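Local coordinates for putative exported protein (Bordetella pertussis Tohama I, PDB 2PFZ) that binds pyroglutamic acid as the extracytoplasmic solute receptor of a tripartite ATP-independent periplasmic (TRAP) transport system, probably delivering it to the membrane components, at residues Thr1-Thr7 against Lys33-His39; Lys93-Ala97 against Ala297-Gln301. All blocks are in the same frame, centred on the assembly; numbering follows the deposited sequence.

Contact 1: Thr1-Thr7 against Lys33-His39; sequences TKWDLPT and KLKITLH
K35 N gives its hydrogen to T1 O at 2.8 Å, in an almost straight bond (175°). From there the two parallel strands, 2-6 and 35-39, are stitched alternately: W3 and L5 turn both N and O toward the partner strand, taking K35 O, T37 N, T37 O and H39 N, and T7 N closes the row on H39 O at 3.0 Å. L5 N reaches T37 O in a more bent bond, 143° at the hydrogen. CA-H groups add to the grip on the carbonyls, as where K2 CA lies 3.3 Å from K35 O. On the face carrying W3, L5, I36 and L38, the CD1 methyl of L34 sits over the five-membered ring of W3, 3.8 Å from its centroid and only 6° off the normal, a CH-pi contact. I36 CG2 reaches L5 CB at 3.6 Å, while L5 and L38 run side by side with their CD2 methyls 3.8 Å apart. The other face carries K2, D4, K35 and T37, with P6 and H39 at its end; there K35 NZ pairs with D27. Helix 14-30 connects the strands as a beta-alpha-beta unit and packs V26, V23 and T20 against L34, I36 and L38; I61 of strand 61-65 meets W3 and L5, and L228 of helix 222-256 meets W3.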
loop_
_atom_site.group_PDB
_atom_site.type_symbol
_atom_site.label_atom_id
_atom_site.label_comp_id
_atom_site.label_asym_id
_atom_site.label_seq_id
_atom_site.Cartn_x
_atom_site.Cartn_y
_atom_site.Cartn_z
ATOM N N THR A 1 20.936 -21.212 0.112
ATOM C CA THR A 1 19.828 -20.819 1.016
ATOM C C THR A 1 18.532 -20.555 0.252
ATOM O O THR A 1 18.526 -19.880 -0.781
ATOM C CB THR A 1 20.228 -19.604 1.862
ATOM O OG1 THR A 1 21.345 -19.977 2.687
ATOM C CG2 THR A 1 19.065 -19.130 2.743
ATOM N N LYS A 2 17.439 -21.094 0.790
ATOM C CA LYS A 2 16.133 -20.973 0.183
ATOM C C LYS A 2 15.207 -20.219 1.141
ATOM O O LYS A 2 15.090 -20.576 2.313
ATOM C CB LYS A 2 15.610 -22.385 -0.129
ATOM C CG LYS A 2 14.417 -22.454 -1.016
ATOM C CD LYS A 2 14.679 -23.394 -2.190
ATOM C CE LYS A 2 13.393 -23.953 -2.739
ATOM N NZ LYS A 2 13.658 -25.146 -3.585
ATOM N N TRP A 3 14.568 -19.162 0.636
ATOM C CA TRP A 3 13.623 -18.378 1.444
ATOM C C TRP A 3 12.263 -18.392 0.778
ATOM O O TRP A 3 12.166 -18.542 -0.443
ATOM C CB TRP A 3 14.076 -16.921 1.580
ATOM C CG TRP A 3 15.136 -16.629 2.586
ATOM C CD1 TRP A 3 15.880 -17.537 3.304
ATOM C CD2 TRP A 3 15.646 -15.334 2.931
ATOM N NE1 TRP A 3 16.802 -16.869 4.087
ATOM C CE2 TRP A 3 16.677 -15.523 3.873
ATOM C CE3 TRP A 3 15.326 -14.022 2.531
ATOM C CZ2 TRP A 3 17.379 -14.448 4.450
ATOM C CZ3 TRP A 3 16.030 -12.963 3.095
ATOM C CH2 TRP A 3 17.049 -13.184 4.038
ATOM N N ASP A 4 11.213 -18.217 1.575
ATOM C CA ASP A 4 9.851 -18.026 1.044
ATOM C C ASP A 4 9.389 -16.617 1.296
ATOM O O ASP A 4 9.658 -16.054 2.359
ATOM C CB ASP A 4 8.868 -18.971 1.719
ATOM C CG ASP A 4 9.097 -20.409 1.326
ATOM O OD1 ASP A 4 8.956 -20.771 0.118
ATOM O OD2 ASP A 4 9.401 -21.176 2.258
ATOM N N LEU A 5 8.658 -16.063 0.327
ATOM C CA LEU A 5 8.242 -14.663 0.394
ATOM C C LEU A 5 6.772 -14.573 0.014
ATOM O O LEU A 5 6.432 -14.645 -1.164
ATOM C CB LEU A 5 9.094 -13.814 -0.568
ATOM C CG LEU A 5 9.023 -12.271 -0.414
ATOM C CD1 LEU A 5 10.164 -11.574 -1.191
ATOM C CD2 LEU A 5 7.658 -11.658 -0.764
ATOM N N PRO A 6 5.879 -14.472 1.005
ATOM C CA PRO A 6 4.480 -14.274 0.669
ATOM C C PRO A 6 4.135 -12.847 0.238
ATOM O O PRO A 6 4.642 -11.868 0.798
ATOM C CB PRO A 6 3.762 -14.628 1.974
ATOM C CG PRO A 6 4.695 -14.214 3.012
ATOM C CD PRO A 6 6.060 -14.592 2.456
ATOM N N THR A 7 3.301 -12.753 -0.790
ATOM C CA THR A 7 2.646 -11.501 -1.122
ATOM C C THR A 7 1.145 -11.736 -1.237
ATOM O O THR A 7 0.686 -12.848 -1.592
ATOM C CB THR A 7 3.241 -10.877 -2.420
ATOM O OG1 THR A 7 2.420 -9.789 -2.852
ATOM C CG2 THR A 7 3.309 -11.876 -3.582
ATOM N N LYS A 33 23.348 -18.205 -4.394
ATOM C CA LYS A 33 23.409 -18.630 -3.003
ATOM C C LYS A 33 22.127 -18.274 -2.217
ATOM O O LYS A 33 21.886 -18.809 -1.141
ATOM C CB LYS A 33 24.661 -18.073 -2.329
ATOM C CG LYS A 33 25.095 -18.820 -1.065
ATOM C CD LYS A 33 25.575 -20.279 -1.332
ATOM C CE LYS A 33 25.786 -21.070 -0.008
ATOM N NZ LYS A 33 24.650 -21.954 0.427
ATOM N N LEU A 34 21.307 -17.378 -2.758
ATOM C CA LEU A 34 20.011 -17.103 -2.141
ATOM C C LEU A 34 18.890 -17.197 -3.167
ATOM O O LEU A 34 18.809 -16.377 -4.089
ATOM C CB LEU A 34 20.011 -15.746 -1.437
ATOM C CG LEU A 34 18.733 -15.318 -0.692
ATOM C CD1 LEU A 34 18.259 -16.416 0.264
ATOM C CD2 LEU A 34 18.931 -13.979 0.037
ATOM N N LYS A 35 18.025 -18.194 -2.985
ATOM C CA LYS A 35 16.900 -18.394 -3.896
ATOM C C LYS A 35 15.609 -18.113 -3.171
ATOM O O LYS A 35 15.314 -18.748 -2.172
ATOM C CB LYS A 35 16.884 -19.797 -4.493
ATOM C CG LYS A 35 18.174 -20.123 -5.277
ATOM C CD LYS A 35 17.866 -20.834 -6.567
ATOM C CE LYS A 35 19.123 -21.440 -7.188
ATOM N NZ LYS A 35 20.002 -20.422 -7.821
ATOM N N ILE A 36 14.850 -17.150 -3.680
ATOM C CA ILE A 36 13.601 -16.767 -3.026
ATOM C C ILE A 36 12.412 -17.229 -3.858
ATOM O O ILE A 36 12.324 -16.951 -5.060
ATOM C CB ILE A 36 13.523 -15.253 -2.722
ATOM C CG1 ILE A 36 14.673 -14.824 -1.818
ATOM C CG2 ILE A 36 12.157 -14.885 -2.071
ATOM C CD1 ILE A 36 14.908 -13.304 -1.796
ATOM N N THR A 37 11.530 -17.966 -3.208
ATOM C CA THR A 37 10.309 -18.415 -3.808
ATOM C C THR A 37 9.196 -17.481 -3.385
ATOM O O THR A 37 8.976 -17.260 -2.181
ATOM C CB THR A 37 9.984 -19.845 -3.356
ATOM O OG1 THR A 37 11.037 -20.707 -3.777
ATOM C CG2 THR A 37 8.695 -20.332 -3.983
ATOM N N LEU A 38 8.509 -16.935 -4.388
ATOM C CA LEU A 38 7.375 -16.048 -4.169
ATOM C C LEU A 38 6.094 -16.842 -4.075
ATOM O O LEU A 38 5.852 -17.742 -4.890
ATOM C CB LEU A 38 7.228 -15.089 -5.346
ATOM C CG LEU A 38 8.218 -13.945 -5.524
ATOM C CD1 LEU A 38 7.798 -13.218 -6.794
ATOM C CD2 LEU A 38 8.176 -13.002 -4.328
ATOM N N HIS A 39 5.264 -16.490 -3.096
ATOM C CA HIS A 39 3.959 -17.108 -2.939
ATOM C C HIS A 39 2.919 -16.045 -3.132
ATOM O O HIS A 39 2.654 -15.263 -2.223
ATOM C CB HIS A 39 3.847 -17.720 -1.558
ATOM C CG HIS A 39 4.733 -18.907 -1.393
ATOM N ND1 HIS A 39 6.044 -18.809 -0.974
ATOM C CD2 HIS A 39 4.519 -20.212 -1.666
ATOM C CE1 HIS A 39 6.589 -20.013 -0.963
ATOM N NE2 HIS A 39 5.683 -20.880 -1.378
#

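Contact 2: Lys93-Ala97 against Ala297-Gln301; sequences KLYQA and AYRKQ
L94 lays its CD1 methyl over one face of the Y298 ring, 3.9 Å from the centroid and 20° off the normal, a CH-pi contact where helix 88-107 meets the C-terminal helix 289-299 of this DctP-type periplasmic receptor. The methyl is displaced toward the rim of the ring and comes nearest CG, at 3.7 Å. Y298 also presses CD1 against the L94 backbone, 3.4 Å from L94 CA, with K93 C lying at the ring edge, so the ring fits against the helix backbone as well as its side chains. The CG of Y298 stands anti to its backbone N (chi1 169°), which carries the ring alongside helix 88-107. Beside it the small side chain of A97 allows close approach: its CB touches A297 CB at 3.9 Å and lies 3.5 Å from Y298 N. Farther along, the chain terminus folds back over K93, whose aliphatic stem and the Q301 side chain run antiparallel alongside one another, K93 CD lying 4.0 Å from Q301 CB. The charged end of K93 forms a salt bridge with D89, which precedes it by one helical turn. Around this shell, L78 and A85 touch L94, A85 also touches Y298, and a hydrogen bond from the Y298 hydroxyl to the carbonyl of L84 ties down the far end of the ring. K93 NZ also remains near the C-terminal carboxylate, 4.4 Å from Q301 OXT, beyond salt-bridge range.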
loop_
_atom_site.group_PDB
_atom_site.type_symbol
_atom_site.label_atom_id
_atom_site.label_comp_id
_atom_site.label_asym_id
_atom_site.label_seq_id
_atom_site.Cartn_x
_atom_site.Cartn_y
_atom_site.Cartn_z
ATOM N N LYS A 93 8.987 11.798 -0.305
ATOM C CA LYS A 93 9.463 12.602 0.825
ATOM C C LYS A 93 8.825 12.215 2.155
ATOM O O LYS A 93 9.500 12.187 3.192
ATOM C CB LYS A 93 9.259 14.077 0.517
ATOM C CG LYS A 93 10.163 14.500 -0.628
ATOM C CD LYS A 93 9.946 15.891 -1.126
ATOM C CE LYS A 93 11.180 16.266 -1.975
ATOM N NZ LYS A 93 10.889 17.035 -3.209
ATOM N N LEU A 94 7.536 11.874 2.132
ATOM C CA LEU A 94 6.875 11.399 3.353
ATOM C C LEU A 94 7.535 10.120 3.807
ATOM O O LEU A 94 7.801 9.932 4.979
ATOM C CB LEU A 94 5.373 11.157 3.126
ATOM C CG LEU A 94 4.572 10.756 4.383
ATOM C CD1 LEU A 94 4.660 11.838 5.490
ATOM C CD2 LEU A 94 3.102 10.502 3.979
ATOM N N TYR A 95 7.778 9.228 2.855
ATOM C CA TYR A 95 8.494 7.984 3.122
ATOM C C TYR A 95 9.846 8.230 3.791
ATOM O O TYR A 95 10.160 7.597 4.807
ATOM C CB TYR A 95 8.678 7.227 1.794
ATOM C CG TYR A 95 9.618 6.011 1.828
ATOM C CD1 TYR A 95 9.767 5.216 2.979
ATOM C CD2 TYR A 95 10.319 5.640 0.677
ATOM C CE1 TYR A 95 10.620 4.083 2.980
ATOM C CE2 TYR A 95 11.186 4.517 0.676
ATOM C CZ TYR A 95 11.327 3.762 1.824
ATOM O OH TYR A 95 12.144 2.643 1.774
ATOM N N GLN A 96 10.665 9.100 3.207
ATOM C CA GLN A 96 11.996 9.389 3.766
ATOM C C GLN A 96 11.938 9.907 5.200
ATOM O O GLN A 96 12.754 9.518 6.033
ATOM C CB GLN A 96 12.753 10.358 2.854
ATOM C CG GLN A 96 13.115 9.760 1.481
ATOM C CD GLN A 96 13.797 8.392 1.562
ATOM O OE1 GLN A 96 13.216 7.368 1.205
ATOM N NE2 GLN A 96 15.033 8.376 2.002
ATOM N N ALA A 97 10.936 10.744 5.489
ATOM C CA ALA A 97 10.645 11.229 6.843
ATOM C C ALA A 97 10.240 10.079 7.806
ATOM O O ALA A 97 10.662 10.026 8.988
ATOM C CB ALA A 97 9.538 12.263 6.765
ATOM N N ALA A 297 9.958 16.492 9.892
ATOM C CA ALA A 297 10.916 16.064 8.858
ATOM C C ALA A 297 10.297 16.065 7.474
ATOM O O ALA A 297 10.955 16.414 6.502
ATOM C CB ALA A 297 11.514 14.681 9.172
ATOM N N TYR A 298 9.026 15.673 7.379
ATOM C CA TYR A 298 8.335 15.680 6.090
ATOM C C TYR A 298 8.171 17.112 5.562
ATOM O O TYR A 298 8.316 17.377 4.357
ATOM C CB TYR A 298 6.970 15.018 6.238
ATOM C CG TYR A 298 6.049 15.192 5.057
ATOM C CD1 TYR A 298 6.421 14.737 3.787
ATOM C CD2 TYR A 298 4.810 15.814 5.199
ATOM C CE1 TYR A 298 5.581 14.902 2.689
ATOM C CE2 TYR A 298 3.958 15.980 4.099
ATOM C CZ TYR A 298 4.356 15.515 2.857
ATOM O OH TYR A 298 3.541 15.650 1.747
ATOM N N ARG A 299 7.839 18.013 6.477
ATOM C CA ARG A 299 7.572 19.395 6.114
ATOM C C ARG A 299 8.849 20.157 5.792
ATOM O O ARG A 299 8.776 21.215 5.173
ATOM C CB ARG A 299 6.756 20.109 7.203
ATOM C CG ARG A 299 5.339 19.599 7.282
ATOM C CD ARG A 299 4.525 20.299 8.352
ATOM N NE ARG A 299 3.166 19.776 8.318
ATOM C CZ ARG A 299 2.309 19.779 9.333
ATOM N NH1 ARG A 299 2.645 20.301 10.516
ATOM N NH2 ARG A 299 1.103 19.256 9.156
ATOM N N LYS A 300 9.998 19.601 6.184
ATOM C CA LYS A 300 11.319 20.177 5.892
ATOM C C LYS A 300 11.843 19.778 4.521
ATOM O O LYS A 300 12.810 20.342 4.033
ATOM C CB LYS A 300 12.357 19.699 6.896
ATOM C CG LYS A 300 12.370 20.362 8.264
ATOM C CD LYS A 300 13.309 19.513 9.129
ATOM C CE LYS A 300 13.710 20.153 10.451
ATOM N NZ LYS A 300 14.823 19.341 11.008
ATOM N N GLN A 301 11.248 18.778 3.902
ATOM C CA GLN A 301 11.778 18.335 2.617
ATOM C C GLN A 301 11.279 19.155 1.439
ATOM O O GLN A 301 10.197 19.755 1.485
ATOM C CB GLN A 301 11.516 16.858 2.421
ATOM C CG GLN A 301 12.297 16.068 3.423
ATOM C CD GLN A 301 12.080 14.627 3.283
ATOM O OE1 GLN A 301 11.196 14.071 3.930
ATOM N NE2 GLN A 301 12.870 13.987 2.421
ATOM O OXT GLN A 301 11.969 19.239 0.427
#

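How the contacts relate
Contact 1 involves the N-terminus and contact 2 the C-terminus, at places whose centres lie 32 Å apart and which do not touch. Neither shares a secondary-structure element with the other. Both are partly buried: residues 1-7 with 33-39 have an apolar face, with W3 and L5 buried, against helices and strand 61-65, and a more exposed, more polar one, while 93-97 with 297-301 goes from the buried L94 and A97 to the exposed chain end. Their chemistry differs accordingly. Contact 1 is held mainly by backbone hydrogen bonds between strands close in sequence, whereas contact 2 joins segments 200 residues apart, from two helices, by packing of side chains on each other and on the helix backbone, with no clear hydrogen bond between them.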